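Local coordinates for protein aerobactin synthase IucA (Klebsiella pneumoniae subsp. pneumoniae, PDB 5JM8) that probably catalyses, as an ATP-dependent NIS synthetase, a condensation step in the assembly of the virulence-associated siderophore aerobactin, at residues P320-M325 with L422-H427; K411-A416 with V441-R446; M276-L281 with D447-A452. All coordinates share one frame; numbering follows the deposited sequence.

Interaction 1: P320-M325 with L422-H427. With ATP (adenosine-5'-triphosphate), chain I.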
# COMPACT_ATOMS: atom_id res chain seq x y z
N PRO A 320 -8.59 27.54 4.36
CA PRO A 320 -8.98 26.15 4.10
C PRO A 320 -7.93 25.12 4.52
O PRO A 320 -8.28 23.96 4.78
CB PRO A 320 -9.17 26.12 2.58
CG PRO A 320 -8.30 27.22 2.07
CD PRO A 320 -8.38 28.29 3.12
N THR A 321 -6.67 25.52 4.59
CA THR A 321 -5.59 24.61 4.94
C THR A 321 -5.38 24.53 6.45
O THR A 321 -4.57 23.73 6.93
CB THR A 321 -4.27 25.03 4.30
OG1 THR A 321 -3.92 26.35 4.75
CG2 THR A 321 -4.39 25.03 2.78
N PHE A 322 -6.12 25.35 7.20
CA PHE A 322 -6.05 25.34 8.66
C PHE A 322 -7.16 24.47 9.24
O PHE A 322 -8.34 24.66 8.94
CB PHE A 322 -6.16 26.76 9.20
CG PHE A 322 -6.41 26.83 10.68
CD1 PHE A 322 -5.52 26.26 11.58
CD2 PHE A 322 -7.53 27.47 11.18
CE1 PHE A 322 -5.75 26.32 12.94
CE2 PHE A 322 -7.77 27.53 12.54
CZ PHE A 322 -6.87 26.96 13.42
N ARG A 323 -6.78 23.51 10.08
CA ARG A 323 -7.75 22.67 10.79
C ARG A 323 -7.50 22.72 12.30
O ARG A 323 -6.38 22.93 12.75
CB ARG A 323 -7.68 21.21 10.32
CG ARG A 323 -7.97 20.98 8.85
CD ARG A 323 -9.35 21.47 8.43
NE ARG A 323 -10.45 20.76 9.09
CZ ARG A 323 -10.95 19.60 8.68
NH1 ARG A 323 -10.44 18.98 7.62
NH2 ARG A 323 -11.96 19.04 9.34
N VAL A 324 -8.57 22.52 13.06
CA VAL A 324 -8.48 22.22 14.48
C VAL A 324 -9.01 20.80 14.69
O VAL A 324 -10.08 20.46 14.19
CB VAL A 324 -9.27 23.23 15.34
CG1 VAL A 324 -9.26 22.82 16.80
CG2 VAL A 324 -8.70 24.63 15.18
N MET A 325 -8.24 19.98 15.41
CA MET A 325 -8.70 18.65 15.79
C MET A 325 -9.68 18.76 16.95
O MET A 325 -9.27 18.90 18.11
CB MET A 325 -7.53 17.75 16.17
CG MET A 325 -6.77 17.18 14.98
SD MET A 325 -5.30 16.27 15.48
CE MET A 325 -4.86 15.46 13.95
N LEU A 422 -10.70 34.34 18.92
CA LEU A 422 -10.37 32.97 19.32
C LEU A 422 -8.89 32.82 19.63
O LEU A 422 -8.04 33.05 18.77
CB LEU A 422 -10.78 31.98 18.21
CG LEU A 422 -10.29 30.54 18.36
CD1 LEU A 422 -10.83 29.91 19.64
CD2 LEU A 422 -10.70 29.73 17.14
N VAL A 423 -8.59 32.42 20.86
CA VAL A 423 -7.21 32.22 21.29
C VAL A 423 -6.85 30.74 21.28
O VAL A 423 -7.40 29.96 22.05
CB VAL A 423 -6.99 32.79 22.71
CG1 VAL A 423 -5.53 32.63 23.13
CG2 VAL A 423 -7.41 34.25 22.76
N LEU A 424 -5.94 30.36 20.38
CA LEU A 424 -5.37 29.02 20.39
C LEU A 424 -3.90 29.11 20.78
O LEU A 424 -3.06 29.55 19.99
CB LEU A 424 -5.52 28.35 19.02
CG LEU A 424 -6.95 28.10 18.53
CD1 LEU A 424 -6.93 27.45 17.16
CD2 LEU A 424 -7.73 27.24 19.51
N LEU A 425 -3.60 28.70 22.01
CA LEU A 425 -2.24 28.76 22.53
C LEU A 425 -1.42 27.63 21.94
O LEU A 425 -1.36 26.53 22.49
CB LEU A 425 -2.24 28.68 24.05
CG LEU A 425 -3.02 29.79 24.75
CD1 LEU A 425 -3.14 29.51 26.24
CD2 LEU A 425 -2.36 31.15 24.51
N ALA A 426 -0.77 27.91 20.81
CA ALA A 426 -0.10 26.89 20.04
C ALA A 426 1.33 26.63 20.51
O ALA A 426 2.25 27.37 20.16
CB ALA A 426 -0.10 27.27 18.58
N HIS A 427 1.51 25.57 21.29
CA HIS A 427 2.85 25.08 21.61
C HIS A 427 3.57 24.68 20.34
O HIS A 427 2.99 24.64 19.26
CB HIS A 427 2.81 23.86 22.54
CG HIS A 427 2.33 24.15 23.92
ND1 HIS A 427 1.02 23.96 24.31
CD2 HIS A 427 2.98 24.58 25.02
CE1 HIS A 427 0.89 24.27 25.58
NE2 HIS A 427 2.07 24.65 26.04
PG ATP I . -2.19 16.80 24.00
O1G ATP I . -2.28 15.32 23.75
O2G ATP I . -1.54 17.57 22.87
O3G ATP I . -3.47 17.43 24.48
PB ATP I . -1.22 17.84 26.54
O1B ATP I . -0.57 17.08 27.67
O2B ATP I . -2.63 18.36 26.71
O3B ATP I . -1.11 16.94 25.20
PA ATP I . 0.38 20.14 27.15
O1A ATP I . -0.50 20.21 28.37
O2A ATP I . 0.67 21.38 26.35
O3A ATP I . -0.26 19.07 26.12
O5' ATP I . 1.79 19.46 27.51
C5' ATP I . 2.74 19.29 26.47
C4' ATP I . 3.62 18.07 26.70
O4' ATP I . 4.58 18.01 25.63
C3' ATP I . 4.40 18.12 28.00
O3' ATP I . 4.22 16.89 28.71
C2' ATP I . 5.85 18.33 27.61
O2' ATP I . 6.73 17.51 28.38
C1' ATP I . 5.91 17.95 26.14
N9 ATP I . 6.77 18.87 25.37
C8 ATP I . 7.85 18.49 24.68
N7 ATP I . 8.44 19.55 24.07
C5 ATP I . 7.71 20.64 24.38
C6 ATP I . 7.77 22.08 24.05
N6 ATP I . 8.77 22.55 23.27
N1 ATP I . 6.82 22.89 24.57
C2 ATP I . 5.83 22.41 25.35
N3 ATP I . 5.72 21.11 25.68
C4 ATP I . 6.61 20.19 25.23
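L424 reaches F322 and V324 through one methyl group, a compact example of how two pieces of β-structure can be joined by side chains alone. Its CB lies against the aromatic ring of Y445. From there CG turns beside the backbone N (chi1 -63°), and the chain parts. CD2 stays by the Y445 ring, with S451 nearby. CD1 instead runs on anti to CA (chi2 179°) and ends between F322 and V324. There L424 CD1 is 3.8 Å from F322 CZ, arriving at the ring's edge and within its plane, while V324 CG2 comes in obliquely at 3.9 Å from the same L424 CD1. All three residues are buried, and the contact is wholly apolar. Three residues further on, the chain reaches the nucleotide: the α-phosphate oxygen O2A of ATP sits over one face of the H427 ring, 3.0 Å from H427 CE1, while Y485 meets that ring edge-to-face. The packing thus joins the outermost strand, within this chain, of a four-stranded mixed sheet to a two-stranded antiparallel one, whose exit forms part of the synthetase's ATP pocket.

Interaction 2: K411-A416 with V441-R446; sequences KPLFTA and VGLIYR. With ATP (adenosine-5'-triphosphate), chain I.
Three flat groups surround the point where L443 CD2 meets P412 and L413. Y445 CD1 stays 4.7 Å from L413 CD2, so the ring borders the contact without joining it, and the ring of F414 turns to another helix, where it meets F482 edge-to-face. Just past the end of the strand lies the third, the R446 guanidinium; the γ-phosphate oxygen O2G of ATP approaches it obliquely, 3.6 Å from R446 NE. Its outer nitrogens are held elsewhere, NH1 in a salt bridge to E142 and NH2 by the carbonyl of Q429, which should fix its rotation. The contact itself is carried by L443, whose CG stands anti to the backbone N (chi1 168°) and sends CD2 toward the helix. L443 CD2 lies 4.0 Å from P412 CG, and L413 CG is equally far from it, the two leucine side chains crossing at about a right angle. On the helix, which is kinked at P412, the K411 carbonyl accepts T415 N and T415 OG1 from opposite faces of its plane, T415 OG1 at 2.8 Å from K411 O. Helix 394-420 thus packs on strand 440-445 of the mixed sheet, close to a classic β-bulge in which V441 and G442 both face Q434.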
# COMPACT_ATOMS: atom_id res chain seq x y z
N LYS A 411 -0.33 32.85 10.34
CA LYS A 411 -1.41 33.67 9.79
C LYS A 411 -2.79 33.27 10.33
O LYS A 411 -3.50 34.12 10.86
CB LYS A 411 -1.40 33.62 8.26
CG LYS A 411 -2.29 34.66 7.61
CD LYS A 411 -2.12 34.67 6.10
N PRO A 412 -3.16 31.99 10.21
CA PRO A 412 -4.49 31.63 10.73
C PRO A 412 -4.64 31.85 12.24
O PRO A 412 -5.73 32.16 12.70
CB PRO A 412 -4.61 30.14 10.39
CG PRO A 412 -3.22 29.68 10.12
CD PRO A 412 -2.51 30.85 9.55
N LEU A 413 -3.55 31.69 12.98
CA LEU A 413 -3.62 31.76 14.44
C LEU A 413 -3.71 33.20 14.96
O LEU A 413 -4.47 33.48 15.88
CB LEU A 413 -2.40 31.07 15.05
CG LEU A 413 -2.35 29.55 14.88
CD1 LEU A 413 -0.99 29.01 15.28
CD2 LEU A 413 -3.45 28.87 15.69
N PHE A 414 -2.94 34.11 14.36
CA PHE A 414 -3.00 35.52 14.72
C PHE A 414 -4.31 36.15 14.25
O PHE A 414 -4.82 37.09 14.87
CB PHE A 414 -1.82 36.29 14.13
CG PHE A 414 -0.55 36.18 14.93
CD1 PHE A 414 -0.40 36.88 16.11
CD2 PHE A 414 0.50 35.40 14.47
CE1 PHE A 414 0.78 36.78 16.84
CE2 PHE A 414 1.68 35.30 15.19
CZ PHE A 414 1.81 36.00 16.38
N THR A 415 -4.84 35.65 13.14
CA THR A 415 -6.07 36.18 12.56
C THR A 415 -7.30 35.68 13.32
O THR A 415 -8.28 36.41 13.47
CB THR A 415 -6.22 35.79 11.08
OG1 THR A 415 -5.10 36.30 10.33
CG2 THR A 415 -7.50 36.35 10.49
N ALA A 416 -7.24 34.44 13.79
CA ALA A 416 -8.33 33.86 14.56
C ALA A 416 -8.57 34.64 15.85
O ALA A 416 -9.71 34.80 16.28
CB ALA A 416 -8.04 32.41 14.87
N VAL A 441 2.27 23.28 3.81
CA VAL A 441 1.14 23.62 2.96
C VAL A 441 -0.15 23.73 3.77
O VAL A 441 -1.23 23.95 3.21
CB VAL A 441 0.94 22.57 1.84
CG1 VAL A 441 2.14 22.56 0.91
CG2 VAL A 441 0.70 21.19 2.43
N GLY A 442 -0.04 23.59 5.09
CA GLY A 442 -1.20 23.69 5.95
C GLY A 442 -0.88 23.51 7.42
O GLY A 442 0.25 23.18 7.78
N LEU A 443 -1.89 23.73 8.26
CA LEU A 443 -1.74 23.62 9.71
C LEU A 443 -2.86 22.80 10.32
O LEU A 443 -4.02 22.90 9.90
CB LEU A 443 -1.72 25.02 10.35
CG LEU A 443 -1.86 25.08 11.88
CD1 LEU A 443 -0.64 24.48 12.57
CD2 LEU A 443 -2.10 26.51 12.36
N ILE A 444 -2.52 21.97 11.30
CA ILE A 444 -3.51 21.30 12.12
C ILE A 444 -3.19 21.54 13.60
O ILE A 444 -2.14 21.11 14.09
CB ILE A 444 -3.58 19.79 11.83
CG1 ILE A 444 -3.86 19.55 10.34
CG2 ILE A 444 -4.66 19.13 12.68
CD1 ILE A 444 -3.83 18.09 9.93
N TYR A 445 -4.09 22.23 14.29
CA TYR A 445 -3.91 22.53 15.70
C TYR A 445 -4.50 21.43 16.57
O TYR A 445 -5.56 20.88 16.26
CB TYR A 445 -4.55 23.87 16.06
CG TYR A 445 -4.48 24.18 17.54
CD1 TYR A 445 -3.38 24.81 18.09
CD2 TYR A 445 -5.52 23.82 18.40
CE1 TYR A 445 -3.31 25.09 19.44
CE2 TYR A 445 -5.46 24.08 19.75
CZ TYR A 445 -4.35 24.72 20.27
OH TYR A 445 -4.29 24.98 21.61
N ARG A 446 -3.81 21.14 17.67
CA ARG A 446 -4.19 20.09 18.59
C ARG A 446 -4.19 20.61 20.03
O ARG A 446 -3.49 21.58 20.32
CB ARG A 446 -3.23 18.90 18.45
CG ARG A 446 -3.26 17.92 19.59
CD ARG A 446 -2.31 16.79 19.34
NE ARG A 446 -0.91 17.22 19.37
CZ ARG A 446 0.09 16.53 18.83
NH1 ARG A 446 -0.16 15.38 18.22
NH2 ARG A 446 1.33 16.98 18.90
PG ATP I . -2.19 16.80 24.00
O1G ATP I . -2.28 15.32 23.75
O2G ATP I . -1.54 17.57 22.87
O3G ATP I . -3.47 17.43 24.48
PB ATP I . -1.22 17.84 26.54
O1B ATP I . -0.57 17.08 27.67
O2B ATP I . -2.63 18.36 26.71
O3B ATP I . -1.11 16.94 25.20
PA ATP I . 0.38 20.14 27.15
O1A ATP I . -0.50 20.21 28.37
O2A ATP I . 0.67 21.38 26.35
O3A ATP I . -0.26 19.07 26.12
O5' ATP I . 1.79 19.46 27.51
C5' ATP I . 2.74 19.29 26.47
C4' ATP I . 3.62 18.07 26.70
O4' ATP I . 4.58 18.01 25.63
C3' ATP I . 4.40 18.12 28.00
O3' ATP I . 4.22 16.89 28.71
C2' ATP I . 5.85 18.33 27.61
O2' ATP I . 6.73 17.51 28.38
C1' ATP I . 5.91 17.95 26.14
N9 ATP I . 6.77 18.87 25.37
C8 ATP I . 7.85 18.49 24.68
N7 ATP I . 8.44 19.55 24.07
C5 ATP I . 7.71 20.64 24.38
C6 ATP I . 7.77 22.08 24.05
N6 ATP I . 8.77 22.55 23.27
N1 ATP I . 6.82 22.89 24.57
C2 ATP I . 5.83 22.41 25.35
N3 ATP I . 5.72 21.11 25.68
C4 ATP I . 6.61 20.19 25.23

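Interaction 3: M276-L281 with D447-A452; sequences MIKFSL and DCQGSA. With ATP (adenosine-5'-triphosphate), chain I.
D447 meets K278 directly, beside the β- and γ-phosphates of ATP, and its carboxylate at the same time closes an Asx turn, showing how one side chain can shape a loop and a ligand site together. With CG anti to the backbone N (chi1 -164°), D447 turns its carboxylate to the lysine, and D447 OD1 forms a salt bridge with K278 NZ at 3.2 Å. The other oxygen faces the nucleotide, D447 OD2 lying 2.8 Å from O2B of the ATP β-phosphate. D447 also belongs to the magnesium site, together with Q429 and N430. K278 rises from strand 275-284 fully extended, and K278 NZ donates to O2B of ATP at 2.6 Å. A second bond from the same nitrogen, to O3G, is so short that its exact length is doubtful.

C448 follows in a short 3-10 segment, its amide held by E327. Q449 closes the Asx turn: Q449 N reaches D447 OD1 at 3.2 Å in a bent bond (136° at the hydrogen), on the anti side and 33° out of the carboxylate plane. D447 OD1 is therefore shared between K278 NZ and Q449 N. The extended side chain of Q449 comes back toward the lysine, Q449 OE1 being 3.6 Å from K278 NZ, a looser approach than that of D447. Beyond G450 the chain enters strand 451-453. At its start S451 returns to C448, whose carbonyl oxygen takes both S451 N and S451 OG; the hydroxyl bond, S451 OG to C448 O, is 2.6 Å long and lies in the carbonyl plane.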
# COMPACT_ATOMS: atom_id res chain seq x y z
N MET A 276 -8.75 9.78 17.97
CA MET A 276 -7.67 9.65 18.93
C MET A 276 -8.31 9.69 20.32
O MET A 276 -9.46 10.08 20.46
CB MET A 276 -6.64 10.76 18.78
CG MET A 276 -5.92 10.78 17.45
SD MET A 276 -4.57 11.97 17.46
CE MET A 276 -4.16 12.05 15.72
N ILE A 277 -7.55 9.29 21.34
CA ILE A 277 -8.07 9.32 22.70
C ILE A 277 -7.03 9.92 23.65
O ILE A 277 -5.84 9.59 23.60
CB ILE A 277 -8.50 7.91 23.16
CG1 ILE A 277 -9.22 7.98 24.50
CG2 ILE A 277 -7.30 6.97 23.21
CD1 ILE A 277 -10.13 6.80 24.76
N LYS A 278 -7.50 10.84 24.50
CA LYS A 278 -6.66 11.55 25.45
C LYS A 278 -7.11 11.24 26.87
O LYS A 278 -8.13 11.75 27.32
CB LYS A 278 -6.71 13.05 25.18
CG LYS A 278 -5.91 13.90 26.16
CD LYS A 278 -5.92 15.36 25.73
CE LYS A 278 -5.18 16.24 26.72
NZ LYS A 278 -5.09 17.64 26.24
N PHE A 279 -6.34 10.41 27.57
CA PHE A 279 -6.74 9.91 28.88
C PHE A 279 -6.32 10.81 30.03
O PHE A 279 -5.31 11.52 29.96
CB PHE A 279 -6.14 8.52 29.12
CG PHE A 279 -6.72 7.44 28.26
CD1 PHE A 279 -7.99 6.94 28.51
CD2 PHE A 279 -5.99 6.90 27.22
CE1 PHE A 279 -8.52 5.94 27.72
CE2 PHE A 279 -6.52 5.90 26.43
CZ PHE A 279 -7.78 5.42 26.68
N SER A 280 -7.12 10.78 31.09
CA SER A 280 -6.71 11.31 32.38
C SER A 280 -5.67 10.36 32.94
O SER A 280 -6.00 9.24 33.35
CB SER A 280 -7.91 11.45 33.32
OG SER A 280 -7.53 12.04 34.55
N LEU A 281 -4.41 10.78 32.95
CA LEU A 281 -3.29 9.90 33.31
C LEU A 281 -2.55 10.44 34.53
O LEU A 281 -1.93 11.50 34.47
CB LEU A 281 -2.34 9.76 32.12
CG LEU A 281 -1.14 8.81 32.25
CD1 LEU A 281 -1.60 7.39 32.50
CD2 LEU A 281 -0.27 8.88 31.01
N ASP A 447 -4.98 19.97 20.89
CA ASP A 447 -5.09 20.32 22.31
C ASP A 447 -6.03 21.51 22.50
O ASP A 447 -5.59 22.67 22.52
CB ASP A 447 -3.72 20.61 22.93
CG ASP A 447 -3.76 20.60 24.45
OD1 ASP A 447 -4.86 20.54 25.03
OD2 ASP A 447 -2.67 20.67 25.07
N CYS A 448 -7.31 21.22 22.67
CA CYS A 448 -8.33 22.24 22.84
C CYS A 448 -8.38 22.76 24.27
O CYS A 448 -9.11 23.71 24.57
CB CYS A 448 -9.69 21.69 22.42
SG CYS A 448 -9.67 20.96 20.77
N GLN A 449 -7.61 22.13 25.15
CA GLN A 449 -7.48 22.60 26.52
C GLN A 449 -6.82 23.98 26.55
O GLN A 449 -6.93 24.72 27.53
CB GLN A 449 -6.66 21.60 27.35
CG GLN A 449 -6.59 21.91 28.84
CD GLN A 449 -5.85 20.84 29.62
OE1 GLN A 449 -5.49 19.80 29.07
NE2 GLN A 449 -5.61 21.11 30.89
N GLY A 450 -6.13 24.32 25.46
CA GLY A 450 -5.46 25.60 25.33
C GLY A 450 -6.25 26.59 24.49
O GLY A 450 -5.68 27.52 23.91
N SER A 451 -7.56 26.39 24.43
CA SER A 451 -8.45 27.32 23.74
C SER A 451 -8.99 28.35 24.73
O SER A 451 -9.37 28.00 25.85
CB SER A 451 -9.60 26.58 23.06
OG SER A 451 -10.41 25.92 24.01
N ALA A 452 -9.03 29.60 24.30
CA ALA A 452 -9.59 30.68 25.11
C ALA A 452 -10.19 31.74 24.21
O ALA A 452 -9.94 31.76 23.00
CB ALA A 452 -8.52 31.28 26.00
PG ATP I . -2.19 16.80 24.00
O1G ATP I . -2.28 15.32 23.75
O2G ATP I . -1.54 17.57 22.87
O3G ATP I . -3.47 17.43 24.48
PB ATP I . -1.22 17.84 26.54
O1B ATP I . -0.57 17.08 27.67
O2B ATP I . -2.63 18.36 26.71
O3B ATP I . -1.11 16.94 25.20
PA ATP I . 0.38 20.14 27.15
O1A ATP I . -0.50 20.21 28.37
O2A ATP I . 0.67 21.38 26.35
O3A ATP I . -0.26 19.07 26.12
O5' ATP I . 1.79 19.46 27.51
C5' ATP I . 2.74 19.29 26.47
C4' ATP I . 3.62 18.07 26.70
O4' ATP I . 4.58 18.01 25.63
C3' ATP I . 4.40 18.12 28.00
O3' ATP I . 4.22 16.89 28.71
C2' ATP I . 5.85 18.33 27.61
O2' ATP I . 6.73 17.51 28.38
C1' ATP I . 5.91 17.95 26.14
N9 ATP I . 6.77 18.87 25.37
C8 ATP I . 7.85 18.49 24.68
N7 ATP I . 8.44 19.55 24.07
C5 ATP I . 7.71 20.64 24.38
C6 ATP I . 7.77 22.08 24.05
N6 ATP I . 8.77 22.55 23.27
N1 ATP I . 6.82 22.89 24.57
C2 ATP I . 5.83 22.41 25.35
N3 ATP I . 5.72 21.11 25.68
C4 ATP I . 6.61 20.19 25.23

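In the fold
Interactions 1 and 2 nearly coincide, their centres about 5 Å apart, because strands 322-324 and 440-445 run side by side in one sheet; R323 N meets L443 O at 2.8 Å. Interaction 3, with its centre about 14 Å from that of interaction 1 and about 18 Å from that of interaction 2, closes a long chain loop in which both are nested. It is tied to interaction 1 through the pairing of strands 422-424 and 451-453, where V423 N lies 2.6 Å from A452 O. Each has a segment that reaches ATP. Beside the polar contact 3 lie the apolar contacts 1 and 2: the chain after strand 422-424 brings the H427 ring against the α-phosphate, and that after strand 440-445 leads to R446, near the γ-phosphate, and to D447.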